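Local atomic coordinates of N-terminal acetyltransferase B complex subunit MDM20 (Candida albicans, PDB entry 5K04), a protein that probably serves as the non-catalytic auxiliary subunit of the NatB complex, which acetylates the N-termini of proteins. Residues 233-236 with 237-241; 267-270 with 271-274. All coordinates share one frame; numbering follows the deposited sequence.

Contact 1 of 2, residues 233-236 with 237-241; sequences HAYT and EKLLF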
loop_
_atom_site.group_PDB
_atom_site.type_symbol
_atom_site.label_atom_id
_atom_site.label_comp_id
_atom_site.label_asym_id
_atom_site.label_seq_id
_atom_site.Cartn_x
_atom_site.Cartn_y
_atom_site.Cartn_z
ATOM N N HIS A 233 -34.241 -11.917 -11.222
ATOM C CA HIS A 233 -35.251 -11.330 -10.356
ATOM C C HIS A 233 -35.681 -12.334 -9.303
ATOM O O HIS A 233 -35.759 -12.013 -8.110
ATOM C CB HIS A 233 -36.454 -10.873 -11.185
ATOM C CG HIS A 233 -37.440 -10.057 -10.406
ATOM N ND1 HIS A 233 -37.123 -8.829 -9.860
ATOM C CD2 HIS A 233 -38.725 -10.305 -10.059
ATOM C CE1 HIS A 233 -38.176 -8.353 -9.222
ATOM N NE2 HIS A 233 -39.160 -9.230 -9.324
ATOM N N ALA A 234 -35.925 -13.570 -9.736
ATOM C CA ALA A 234 -36.190 -14.665 -8.811
ATOM C C ALA A 234 -35.028 -14.865 -7.848
ATOM O O ALA A 234 -35.229 -14.997 -6.636
ATOM C CB ALA A 234 -36.475 -15.949 -9.596
ATOM N N TYR A 235 -33.798 -14.884 -8.365
ATOM C CA TYR A 235 -32.650 -15.162 -7.503
ATOM C C TYR A 235 -32.439 -14.036 -6.489
ATOM O O TYR A 235 -32.367 -14.287 -5.279
ATOM C CB TYR A 235 -31.393 -15.400 -8.354
ATOM C CG TYR A 235 -30.170 -15.860 -7.565
ATOM C CD1 TYR A 235 -30.082 -17.159 -7.064
ATOM C CD2 TYR A 235 -29.091 -15.002 -7.337
ATOM C CE1 TYR A 235 -28.958 -17.588 -6.330
ATOM C CE2 TYR A 235 -27.960 -15.428 -6.612
ATOM C CZ TYR A 235 -27.914 -16.719 -6.107
ATOM O OH TYR A 235 -26.826 -17.145 -5.393
ATOM N N THR A 236 -32.383 -12.783 -6.960
ATOM C CA THR A 236 -32.183 -11.659 -6.048
ATOM C C THR A 236 -33.307 -11.567 -5.018
ATOM O O THR A 236 -33.048 -11.340 -3.830
ATOM C CB THR A 236 -32.056 -10.345 -6.829
ATOM O OG1 THR A 236 -33.215 -10.125 -7.646
ATOM C CG2 THR A 236 -30.817 -10.367 -7.705
ATOM N N GLU A 237 -34.558 -11.752 -5.454
ATOM C CA GLU A 237 -35.680 -11.726 -4.517
ATOM C C GLU A 237 -35.492 -12.748 -3.397
ATOM O O GLU A 237 -35.769 -12.455 -2.226
ATOM C CB GLU A 237 -37.002 -11.967 -5.261
ATOM C CG GLU A 237 -38.236 -11.959 -4.375
ATOM C CD GLU A 237 -39.514 -11.585 -5.113
ATOM O OE1 GLU A 237 -40.525 -12.284 -4.928
ATOM O OE2 GLU A 237 -39.509 -10.589 -5.863
ATOM N N LYS A 238 -34.992 -13.942 -3.732
ATOM C CA LYS A 238 -34.680 -14.931 -2.704
ATOM C C LYS A 238 -33.665 -14.381 -1.704
ATOM O O LYS A 238 -33.880 -14.443 -0.486
ATOM C CB LYS A 238 -34.160 -16.221 -3.348
ATOM C CG LYS A 238 -33.884 -17.339 -2.350
ATOM C CD LYS A 238 -33.028 -18.472 -2.940
ATOM C CE LYS A 238 -31.547 -18.072 -3.110
ATOM N NZ LYS A 238 -30.599 -19.246 -3.062
ATOM N N LEU A 239 -32.544 -13.846 -2.206
ATOM C CA LEU A 239 -31.508 -13.333 -1.314
ATOM C C LEU A 239 -32.057 -12.253 -0.402
ATOM O O LEU A 239 -31.769 -12.243 0.798
ATOM C CB LEU A 239 -30.333 -12.774 -2.116
ATOM C CG LEU A 239 -29.532 -13.734 -2.979
ATOM C CD1 LEU A 239 -28.351 -13.005 -3.616
ATOM C CD2 LEU A 239 -29.085 -14.920 -2.154
ATOM N N LEU A 240 -32.872 -11.350 -0.956
ATOM C CA LEU A 240 -33.279 -10.141 -0.246
ATOM C C LEU A 240 -34.420 -10.401 0.735
ATOM O O LEU A 240 -34.396 -9.898 1.866
ATOM C CB LEU A 240 -33.696 -9.068 -1.254
ATOM C CG LEU A 240 -32.606 -8.642 -2.247
ATOM C CD1 LEU A 240 -33.224 -7.871 -3.417
ATOM C CD2 LEU A 240 -31.509 -7.831 -1.560
ATOM N N PHE A 241 -35.428 -11.170 0.322
ATOM C CA PHE A 241 -36.646 -11.323 1.110
ATOM C C PHE A 241 -36.688 -12.607 1.931
ATOM O O PHE A 241 -37.550 -12.725 2.809
ATOM C CB PHE A 241 -37.881 -11.257 0.191
ATOM C CG PHE A 241 -38.104 -9.899 -0.435
ATOM C CD1 PHE A 241 -37.445 -9.542 -1.604
ATOM C CD2 PHE A 241 -38.959 -8.982 0.151
ATOM C CE1 PHE A 241 -37.635 -8.301 -2.176
ATOM C CE2 PHE A 241 -39.163 -7.736 -0.421
ATOM C CZ PHE A 241 -38.492 -7.395 -1.585
#
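T236, E237 and Y235 carry most of this contact, between successive turns of helix 229-242. The T236 carbonyl O accepts a hydrogen bond from the backbone N of L240 at 2.9 Å. L240 also lays its side chain against this carbonyl, with CG 3.2 Å from T236 O. The T236 hydroxyl turns back along the helix: a chi1 of 57° sets OG1 to hydrogen-bond with the carbonyl O of L232.

E237 N donates to H233 O at 2.9 Å. The E237 carboxylate points toward the H233 ring, the two planes 73° apart. OE2 stays 3.7 Å from H233 NE2 and instead takes a hydrogen bond from W254 NE1. W254 also stacks on H233.

The Y235 ring swings down the helix to meet two side chains. Its CE2 packs on L239 CD1 at 3.9 Å. Its CE1 lies 4.0 Å from K238 NZ, which approaches obliquely. Y219 meets the Y235 ring edge-to-face.

Helix 213-225 packs on Y235 and L239, helix 248-260 on L240, and T236 touches both. The i to i+4 backbone bonds are those of a regular alpha helix, and its packing between two others is consistent with the helical repeats of a TPR-related family.

Contact 2 of 2, residues 267-270 with 271-274; sequences ELDQ and KLTL. Unlike the reference sequence in segment 271-274: L274 (reference Ser).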
loop_
_atom_site.group_PDB
_atom_site.type_symbol
_atom_site.label_atom_id
_atom_site.label_comp_id
_atom_site.label_asym_id
_atom_site.label_seq_id
_atom_site.Cartn_x
_atom_site.Cartn_y
_atom_site.Cartn_z
ATOM N N GLU A 267 -45.906 -2.619 -8.241
ATOM C CA GLU A 267 -45.590 -3.983 -7.827
ATOM C C GLU A 267 -44.276 -4.033 -7.058
ATOM O O GLU A 267 -44.167 -4.734 -6.046
ATOM C CB GLU A 267 -45.525 -4.897 -9.051
ATOM C CG GLU A 267 -46.487 -6.063 -9.021
ATOM C CD GLU A 267 -46.475 -6.849 -10.317
ATOM O OE1 GLU A 267 -46.191 -8.065 -10.266
ATOM O OE2 GLU A 267 -46.737 -6.248 -11.382
ATOM N N LEU A 268 -43.268 -3.287 -7.519
ATOM C CA LEU A 268 -41.979 -3.279 -6.835
ATOM C C LEU A 268 -42.061 -2.503 -5.524
ATOM O O LEU A 268 -41.676 -3.011 -4.465
ATOM C CB LEU A 268 -40.905 -2.698 -7.763
ATOM C CG LEU A 268 -40.594 -3.564 -8.996
ATOM C CD1 LEU A 268 -39.452 -2.995 -9.822
ATOM C CD2 LEU A 268 -40.277 -4.995 -8.581
ATOM N N ASP A 269 -42.604 -1.284 -5.580
ATOM C CA ASP A 269 -42.638 -0.390 -4.422
ATOM C C ASP A 269 -43.441 -0.972 -3.259
ATOM O O ASP A 269 -43.114 -0.715 -2.096
ATOM C CB ASP A 269 -43.210 0.965 -4.857
ATOM C CG ASP A 269 -43.205 2.008 -3.738
ATOM O OD1 ASP A 269 -42.125 2.377 -3.247
ATOM O OD2 ASP A 269 -44.301 2.492 -3.379
ATOM N N GLN A 270 -44.480 -1.765 -3.543
ATOM C CA GLN A 270 -45.283 -2.345 -2.467
ATOM C C GLN A 270 -44.480 -3.335 -1.629
ATOM O O GLN A 270 -44.816 -3.571 -0.465
ATOM C CB GLN A 270 -46.531 -3.027 -3.048
ATOM C CG GLN A 270 -47.612 -2.050 -3.523
ATOM C CD GLN A 270 -48.698 -2.709 -4.371
ATOM O OE1 GLN A 270 -48.547 -3.844 -4.835
ATOM N NE2 GLN A 270 -49.806 -1.993 -4.569
ATOM N N LYS A 271 -43.422 -3.924 -2.194
ATOM C CA LYS A 271 -42.520 -4.777 -1.426
ATOM C C LYS A 271 -41.457 -3.990 -0.663
ATOM O O LYS A 271 -40.658 -4.595 0.059
ATOM C CB LYS A 271 -41.848 -5.808 -2.344
ATOM C CG LYS A 271 -42.757 -6.969 -2.752
ATOM C CD LYS A 271 -41.949 -8.147 -3.290
ATOM C CE LYS A 271 -42.750 -9.445 -3.276
ATOM N NZ LYS A 271 -43.988 -9.366 -4.118
ATOM N N LEU A 272 -41.441 -2.665 -0.789
ATOM C CA LEU A 272 -40.428 -1.830 -0.145
ATOM C C LEU A 272 -41.032 -1.147 1.083
ATOM O O LEU A 272 -41.275 0.057 1.112
ATOM C CB LEU A 272 -39.873 -0.821 -1.148
ATOM C CG LEU A 272 -39.221 -1.441 -2.390
ATOM C CD1 LEU A 272 -38.732 -0.377 -3.353
ATOM C CD2 LEU A 272 -38.071 -2.358 -2.001
ATOM N N THR A 273 -41.258 -1.957 2.120
ATOM C CA THR A 273 -42.040 -1.547 3.286
ATOM C C THR A 273 -41.192 -1.095 4.470
ATOM O O THR A 273 -41.658 -0.282 5.275
ATOM C CB THR A 273 -42.952 -2.698 3.743
ATOM O OG1 THR A 273 -42.217 -3.586 4.595
ATOM C CG2 THR A 273 -43.458 -3.488 2.544
ATOM N N LEU A 274 -39.956 -1.603 4.597
ATOM C CA LEU A 274 -39.048 -1.336 5.708
ATOM C C LEU A 274 -38.274 -0.047 5.465
ATOM O O LEU A 274 -37.679 0.116 4.395
ATOM C CB LEU A 274 -38.074 -2.485 5.881
ATOM C CG LEU A 274 -38.736 -3.796 6.273
ATOM C CD1 LEU A 274 -37.799 -4.957 5.987
ATOM C CD2 LEU A 274 -39.124 -3.744 7.747
#
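L272 N donates to D269 O at 2.9 Å, and this bond closes a type I beta turn from D269 to L272. One residue earlier, K271 N donates to L268 O at 3.0 Å. Both are i to i+3 bonds. Both donors stand well above the plane of the carbonyl they bind, by 50° for K271 and 63° for L272.

The other contacts are side chain against backbone. L272 folds back over the turn. Its CG is anti to its own carbonyl carbon (chi1 -59°), which brings it to 3.6 Å from L268 O. Its CD1 reaches D269 CA at 4.0 Å. K271 rests its CB on L268 O at 3.5 Å. T273 sets its methyl CG2 3.3 Å from Q270 O.

The charged end of D269 is engaged outside the turn. Its OD1 forms a salt bridge with K283 NZ, and the same amine makes a weak hydrogen bond to L272 O. K283 of helix 277-289 thus reaches the first residue of the turn by a salt bridge and the last by a weak bond.

The turn overlaps the last part of helix 265-269 and leads toward helix 277-289. L268 lies against W254 and I255 of helix 248-260 and L286 of helix 277-289. L272 packs on W251, I279 and L282, between the same two helices. K271 touches W254 and also reaches helix 229-242, at E237 and F241, while L268 meets that helix at H233.

Contact 1 comes first along the chain, within helix 229-242. Contact 2 follows after helix 248-260, at the end of helix 265-269 and in the loop beyond it. Their centres are 13 Å apart, and they touch directly. F241 CE2 lies 3.5 Å from K271 O, and H233 CE1 lies 4.0 Å from L268 CD2. K271 CE also packs near E237 OE1, at 4.0 Å. Helix 248-260 is shared: W251 and W254 meet side chains of both contacts. Both sit far from the centre of the chain, about 40 and 46 Å, and together they help pack helices 229-242, 248-260 and 265-269, which follow one another in this largely helical subunit.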